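Local coordinates for protein aminodeoxyfutalosine deaminase (Deinococcus radiodurans, PDB 2IMR) that catalyses the zinc-dependent deamination of aminodeoxyfutalosine to futalosine, a step of menaquinone biosynthesis, and deaminates adenosine and related nucleosides less well, at residues Ser211-Thr214 with Pro215-Ser219; Glu247-Met250 with Phe251-Gly255. All coordinates share one frame; numbering follows the deposited sequence.

Contact 1: residues Ser211-Thr214 with Pro215-Ser219; sequences SPHT and PFTVS
His213, Thr214 and Thr217 are joined by a short chain of polar bonds round a tight turn. His213 ND1 and Thr217 OG1 are hydrogen-bonded at 2.7 Å. The hydroxyl comes to the edge of the imidazole, near its plane, and the angle of 138° is well short of straight. Thr217 OG1 is also hydrogen-bonded to Thr214 OG1, again at 2.7 Å. Thr214 OG1 in turn accepts the backbone N-H of Phe216, with 3.2 Å between OG1 and N. It can do so because chi1 of Thr214 (69°) sets the hydroxyl between its own backbone N and carbonyl carbon, facing the turn.

The turn follows strand 206-212 of the amidohydrolase TIM barrel and leads to helix 220-233, which Ser219 N-caps. It is thus a loop of the active-site end. His213 is predicted to bind substrate, and its carbonyl O is hydrogen-bonded to ND1 of the zinc ligand His240. The bond to Thr217 probably limits how the His213 ring can rotate.

Aromatic contacts come next. Thr214 OG1 sits over the centre of one face of the Phe216 ring, 3.4 Å above its plane. Thr214 CB makes a CH-pi contact with the same ring, 4.1 Å from its centroid. With an alanine in place of Phe216, Thr214 would probably lose the ring over its hydroxyl and CB, leaving a gap on that side of the turn.

Apolar packing is lighter. Val218 CG2 lies 4.4 Å from Pro212 CB and also approaches the backbone of His213.

Contact 2: residues Glu247-Met250 with Phe251-Gly255; sequences ELEM and FRTGG
Glu249 O takes two backbone donors from the last turn of helix 245-253. Thr253 N reaches Glu249 O at 2.8 Å and Arg252 N reaches it at 3.0 Å, so both share the one carbonyl. One residue on, Gly254 N bonds to Met250 O at 2.6 Å. Gly254 has left helical angles with a positive phi of 85°, where a side chain would crowd the carbonyl before it. Thr253 OG1 then accepts the N-H of Gly255, with 3.0 Å between OG1 and N, which makes an ST turn. A water bridges this hydroxyl to Glu249 OE2.

Further back, the bonds from Phe251 N to Glu247 O and from Arg252 N to Leu248 O are weak. Glu247 O also lies at the edge of the Phe251 ring, in its plane, 3.2 Å from CD1. The Glu247 carboxylate turns elsewhere, to the backbone N of Ala242 and, weakly, to that of Glu243, the probable proton donor.

Leu248 and Arg252 pack one turn apart. Leu248 CD2 lies over one face of the Arg252 guanidinium, near its rim and 3.5 Å from NH1. The Arg252 chain runs extended from CG to NE, which carries the flat group out to the leucine. On the buried side, Met250 CE approaches Phe251 CE1 at 4.2 Å.

The helix thus finishes with backbone bonds, and the threonine hydroxyl holds the residues just after it. The leucine methyl sits on the face of the guanidinium, so this contact does not use its N-H groups.

Overall arrangement
Strand 206-212 of the barrel runs into contact 1, which closes the loop from this strand to helix 220-233. The chain then passes through that helix and strand 238-241, which carries the zinc ligand His240, before contact 2 ends helix 245-253. Both contacts are local, and they follow in series without nesting or crossing. The centres of contact 1 and contact 2 lie about 15 Å apart, yet side chains meet in between. Phe216 of contact 1 packs against Met250 and Glu247, and Pro215 against Glu247 and Phe251. The loop after one barrel strand is thereby tied to the helix after the next, beside the zinc site.

Contact 1: residues Ser211-Thr214 with Pro215-Ser219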
ATOM      1  N   SER A 211      -3.277   3.402 -11.683  1.00 14.86           N
ATOM      2  CA  SER A 211      -2.140   2.574 -11.352  1.00 13.99           C
ATOM      3  C   SER A 211      -1.409   1.926 -12.511  1.00 14.77           C
ATOM      4  O   SER A 211      -1.821   0.873 -12.996  1.00 13.52           O
ATOM      5  CB  SER A 211      -2.549   1.474 -10.372  1.00 13.26           C
ATOM      6  OG  SER A 211      -1.448   0.612 -10.126  1.00 14.80           O
ATOM      7  N   PRO A 212      -0.333   2.570 -12.993  1.00 14.50           N
ATOM      8  CA  PRO A 212       0.453   1.999 -14.091  1.00 15.56           C
ATOM      9  C   PRO A 212       1.054   0.771 -13.388  1.00 15.84           C
ATOM     10  O   PRO A 212       1.713   0.917 -12.358  1.00 15.44           O
ATOM     11  CB  PRO A 212       1.508   3.074 -14.360  1.00 14.91           C
ATOM     12  CG  PRO A 212       0.828   4.353 -13.921  1.00 14.18           C
ATOM     13  CD  PRO A 212       0.132   3.928 -12.652  1.00 13.74           C
ATOM     14  N   HIS A 213       0.816  -0.420 -13.932  1.00 14.38           N
ATOM     15  CA  HIS A 213       1.266  -1.674 -13.313  1.00 14.52           C
ATOM     16  C   HIS A 213       2.691  -1.700 -12.756  1.00 14.29           C
ATOM     17  O   HIS A 213       2.889  -1.775 -11.540  1.00 11.48           O
ATOM     18  CB  HIS A 213       1.066  -2.830 -14.303  1.00 15.40           C
ATOM     19  CG  HIS A 213       1.231  -4.190 -13.696  1.00 15.03           C
ATOM     20  ND1 HIS A 213       1.946  -5.195 -14.312  1.00 15.68           N
ATOM     21  CD2 HIS A 213       0.734  -4.725 -12.555  1.00 16.96           C
ATOM     22  CE1 HIS A 213       1.881  -6.293 -13.578  1.00 17.54           C
ATOM     23  NE2 HIS A 213       1.150  -6.035 -12.507  1.00 18.11           N
ATOM     24  N   THR A 214       3.678  -1.672 -13.645  1.00 12.28           N
ATOM     25  CA  THR A 214       5.081  -1.688 -13.243  1.00 13.77           C
ATOM     26  C   THR A 214       5.867  -0.909 -14.285  1.00 14.47           C
ATOM     27  O   THR A 214       5.322  -0.526 -15.322  1.00 14.39           O
ATOM     28  CB  THR A 214       5.670  -3.113 -13.210  1.00 12.66           C
ATOM     29  OG1 THR A 214       5.770  -3.613 -14.550  1.00 14.43           O
ATOM     30  CG2 THR A 214       4.790  -4.060 -12.369  1.00 13.71           C
ATOM     31  N   PRO A 215       7.164  -0.676 -14.031  1.00 15.60           N
ATOM     32  CA  PRO A 215       7.965   0.068 -15.009  1.00 16.81           C
ATOM     33  C   PRO A 215       8.279  -0.757 -16.257  1.00 17.24           C
ATOM     34  O   PRO A 215       8.727  -0.211 -17.263  1.00 17.67           O
ATOM     35  CB  PRO A 215       9.242   0.414 -14.236  1.00 17.62           C
ATOM     36  CG  PRO A 215       8.824   0.349 -12.786  1.00 17.88           C
ATOM     37  CD  PRO A 215       7.905  -0.846 -12.768  1.00 17.41           C
ATOM     38  N   PHE A 216       8.052  -2.069 -16.197  1.00 16.23           N
ATOM     39  CA  PHE A 216       8.355  -2.920 -17.343  1.00 16.29           C
ATOM     40  C   PHE A 216       7.156  -3.549 -18.046  1.00 16.48           C
ATOM     41  O   PHE A 216       7.325  -4.227 -19.059  1.00 14.89           O
ATOM     42  CB  PHE A 216       9.363  -4.006 -16.942  1.00 15.34           C
ATOM     43  CG  PHE A 216       8.893  -4.894 -15.830  1.00 16.89           C
ATOM     44  CD1 PHE A 216       8.212  -6.076 -16.106  1.00 16.54           C
ATOM     45  CD2 PHE A 216       9.129  -4.548 -14.502  1.00 15.06           C
ATOM     46  CE1 PHE A 216       7.772  -6.903 -15.073  1.00 17.56           C
ATOM     47  CE2 PHE A 216       8.691  -5.370 -13.462  1.00 15.73           C
ATOM     48  CZ  PHE A 216       8.012  -6.549 -13.750  1.00 17.09           C
ATOM     49  N   THR A 217       5.950  -3.333 -17.518  1.00 13.93           N
ATOM     50  CA  THR A 217       4.751  -3.865 -18.163  1.00 14.45           C
ATOM     51  C   THR A 217       3.932  -2.707 -18.739  1.00 14.86           C
ATOM     52  O   THR A 217       2.798  -2.887 -19.193  1.00 14.51           O
ATOM     53  CB  THR A 217       3.872  -4.675 -17.181  1.00 13.87           C
ATOM     54  OG1 THR A 217       3.544  -3.867 -16.048  1.00 13.97           O
ATOM     55  CG2 THR A 217       4.605  -5.920 -16.719  1.00 15.37           C
ATOM     56  N   VAL A 218       4.525  -1.516 -18.717  1.00 14.09           N
ATOM     57  CA  VAL A 218       3.895  -0.306 -19.249  1.00 14.17           C
ATOM     58  C   VAL A 218       4.992   0.396 -20.048  1.00 14.37           C
ATOM     59  O   VAL A 218       6.054   0.680 -19.506  1.00 16.09           O
ATOM     60  CB  VAL A 218       3.414   0.635 -18.110  1.00 13.56           C
ATOM     61  CG1 VAL A 218       2.823   1.928 -18.693  1.00 14.01           C
ATOM     62  CG2 VAL A 218       2.361  -0.076 -17.257  1.00 14.00           C
ATOM     63  N   SER A 219       4.751   0.658 -21.331  1.00 14.26           N
ATOM     64  CA  SER A 219       5.766   1.315 -22.153  1.00 14.87           C
ATOM     65  C   SER A 219       6.091   2.704 -21.605  1.00 16.49           C
ATOM     66  O   SER A 219       5.272   3.319 -20.919  1.00 16.21           O
ATOM     67  CB  SER A 219       5.296   1.428 -23.614  1.00 13.31           C
ATOM     68  OG  SER A 219       4.230   2.358 -23.748  1.00 16.91           O
TER

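Contact 2: residues Glu247-Met250 with Phe251-Gly255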
ATOM      1  N   GLU A 247      14.059  -7.749 -11.155  1.00 16.65           N
ATOM      2  CA  GLU A 247      13.601  -6.563 -11.873  1.00 16.24           C
ATOM      3  C   GLU A 247      14.782  -5.596 -11.958  1.00 18.02           C
ATOM      4  O   GLU A 247      15.065  -5.018 -13.014  1.00 17.44           O
ATOM      5  CB  GLU A 247      12.434  -5.888 -11.139  1.00 15.63           C
ATOM      6  CG  GLU A 247      11.924  -4.627 -11.847  1.00 15.19           C
ATOM      7  CD  GLU A 247      10.854  -3.893 -11.057  1.00 14.80           C
ATOM      8  OE1 GLU A 247      10.061  -4.568 -10.369  1.00 13.84           O
ATOM      9  OE2 GLU A 247      10.796  -2.644 -11.137  1.00 14.51           O
ATOM     10  N   LEU A 248      15.482  -5.425 -10.841  1.00 17.29           N
ATOM     11  CA  LEU A 248      16.642  -4.537 -10.824  1.00 18.77           C
ATOM     12  C   LEU A 248      17.703  -5.086 -11.781  1.00 19.42           C
ATOM     13  O   LEU A 248      18.378  -4.331 -12.485  1.00 20.78           O
ATOM     14  CB  LEU A 248      17.218  -4.449  -9.410  1.00 17.37           C
ATOM     15  CG  LEU A 248      18.547  -3.702  -9.251  1.00 19.73           C
ATOM     16  CD1 LEU A 248      18.389  -2.236  -9.643  1.00 19.67           C
ATOM     17  CD2 LEU A 248      19.010  -3.827  -7.809  1.00 20.26           C
ATOM     18  N   GLU A 249      17.835  -6.407 -11.809  1.00 19.09           N
ATOM     19  CA  GLU A 249      18.816  -7.050 -12.677  1.00 21.63           C
ATOM     20  C   GLU A 249      18.596  -6.762 -14.163  1.00 22.28           C
ATOM     21  O   GLU A 249      19.541  -6.407 -14.872  1.00 20.17           O
ATOM     22  CB  GLU A 249      18.818  -8.564 -12.460  1.00 22.26           C
ATOM     23  CG  GLU A 249      19.961  -9.270 -13.186  1.00 26.03           C
ATOM     24  CD  GLU A 249      19.972 -10.772 -12.968  1.00 29.22           C
ATOM     25  OE1 GLU A 249      19.410 -11.241 -11.954  1.00 28.75           O
ATOM     26  OE2 GLU A 249      20.560 -11.486 -13.807  1.00 29.67           O
ATOM     27  N   MET A 250      17.364  -6.905 -14.645  1.00 21.72           N
ATOM     28  CA  MET A 250      17.136  -6.659 -16.062  1.00 20.78           C
ATOM     29  C   MET A 250      17.311  -5.204 -16.455  1.00 20.69           C
ATOM     30  O   MET A 250      17.679  -4.915 -17.594  1.00 19.77           O
ATOM     31  CB  MET A 250      15.769  -7.188 -16.519  1.00 22.14           C
ATOM     32  CG  MET A 250      14.560  -6.601 -15.845  1.00 22.44           C
ATOM     33  SD  MET A 250      13.055  -7.283 -16.611  1.00 22.53           S
ATOM     34  CE  MET A 250      11.860  -6.095 -16.040  1.00 20.50           C
ATOM     35  N   PHE A 251      17.070  -4.277 -15.532  1.00 18.44           N
ATOM     36  CA  PHE A 251      17.274  -2.877 -15.876  1.00 18.44           C
ATOM     37  C   PHE A 251      18.767  -2.610 -16.018  1.00 19.46           C
ATOM     38  O   PHE A 251      19.180  -1.671 -16.694  1.00 20.10           O
ATOM     39  CB  PHE A 251      16.671  -1.945 -14.824  1.00 18.35           C
ATOM     40  CG  PHE A 251      15.241  -1.580 -15.100  1.00 17.38           C
ATOM     41  CD1 PHE A 251      14.216  -2.481 -14.830  1.00 18.66           C
ATOM     42  CD2 PHE A 251      14.924  -0.362 -15.689  1.00 16.65           C
ATOM     43  CE1 PHE A 251      12.897  -2.172 -15.146  1.00 16.32           C
ATOM     44  CE2 PHE A 251      13.611  -0.046 -16.009  1.00 16.00           C
ATOM     45  CZ  PHE A 251      12.595  -0.953 -15.735  1.00 18.05           C
ATOM     46  N   ARG A 252      19.569  -3.455 -15.383  1.00 21.27           N
ATOM     47  CA  ARG A 252      21.018  -3.323 -15.430  1.00 23.99           C
ATOM     48  C   ARG A 252      21.647  -4.072 -16.600  1.00 25.12           C
ATOM     49  O   ARG A 252      22.612  -3.592 -17.193  1.00 25.97           O
ATOM     50  CB  ARG A 252      21.636  -3.838 -14.129  1.00 23.67           C
ATOM     51  CG  ARG A 252      21.484  -2.901 -12.942  1.00 23.89           C
ATOM     52  CD  ARG A 252      21.940  -3.563 -11.647  1.00 23.58           C
ATOM     53  NE  ARG A 252      22.066  -2.589 -10.565  1.00 24.62           N
ATOM     54  CZ  ARG A 252      22.261  -2.900  -9.286  1.00 24.65           C
ATOM     55  NH1 ARG A 252      22.353  -4.168  -8.906  1.00 22.48           N
ATOM     56  NH2 ARG A 252      22.367  -1.934  -8.382  1.00 23.84           N
ATOM     57  N   THR A 253      21.095  -5.235 -16.935  1.00 25.44           N
ATOM     58  CA  THR A 253      21.652  -6.067 -18.004  1.00 24.97           C
ATOM     59  C   THR A 253      20.750  -6.333 -19.209  1.00 25.02           C
ATOM     60  O   THR A 253      21.228  -6.773 -20.256  1.00 23.41           O
ATOM     61  CB  THR A 253      22.052  -7.442 -17.461  1.00 26.44           C
ATOM     62  OG1 THR A 253      20.867  -8.202 -17.186  1.00 27.28           O
ATOM     63  CG2 THR A 253      22.856  -7.295 -16.177  1.00 26.13           C
ATOM     64  N   GLY A 254      19.455  -6.087 -19.059  1.00 21.34           N
ATOM     65  CA  GLY A 254      18.533  -6.354 -20.148  1.00 20.80           C
ATOM     66  C   GLY A 254      18.097  -7.809 -20.118  1.00 19.39           C
ATOM     67  O   GLY A 254      17.283  -8.248 -20.941  1.00 19.81           O
ATOM     68  N   GLY A 255      18.632  -8.564 -19.160  1.00 19.25           N
ATOM     69  CA  GLY A 255      18.288  -9.971 -19.042  1.00 19.05           C
ATOM     70  C   GLY A 255      18.070 -10.459 -17.617  1.00 22.50           C
ATOM     71  O   GLY A 255      17.641  -9.700 -16.746  1.00 23.50           O
TER
HETATM   72  O   HOH W   1      21.562 -10.474 -16.160  1.00 32.93           O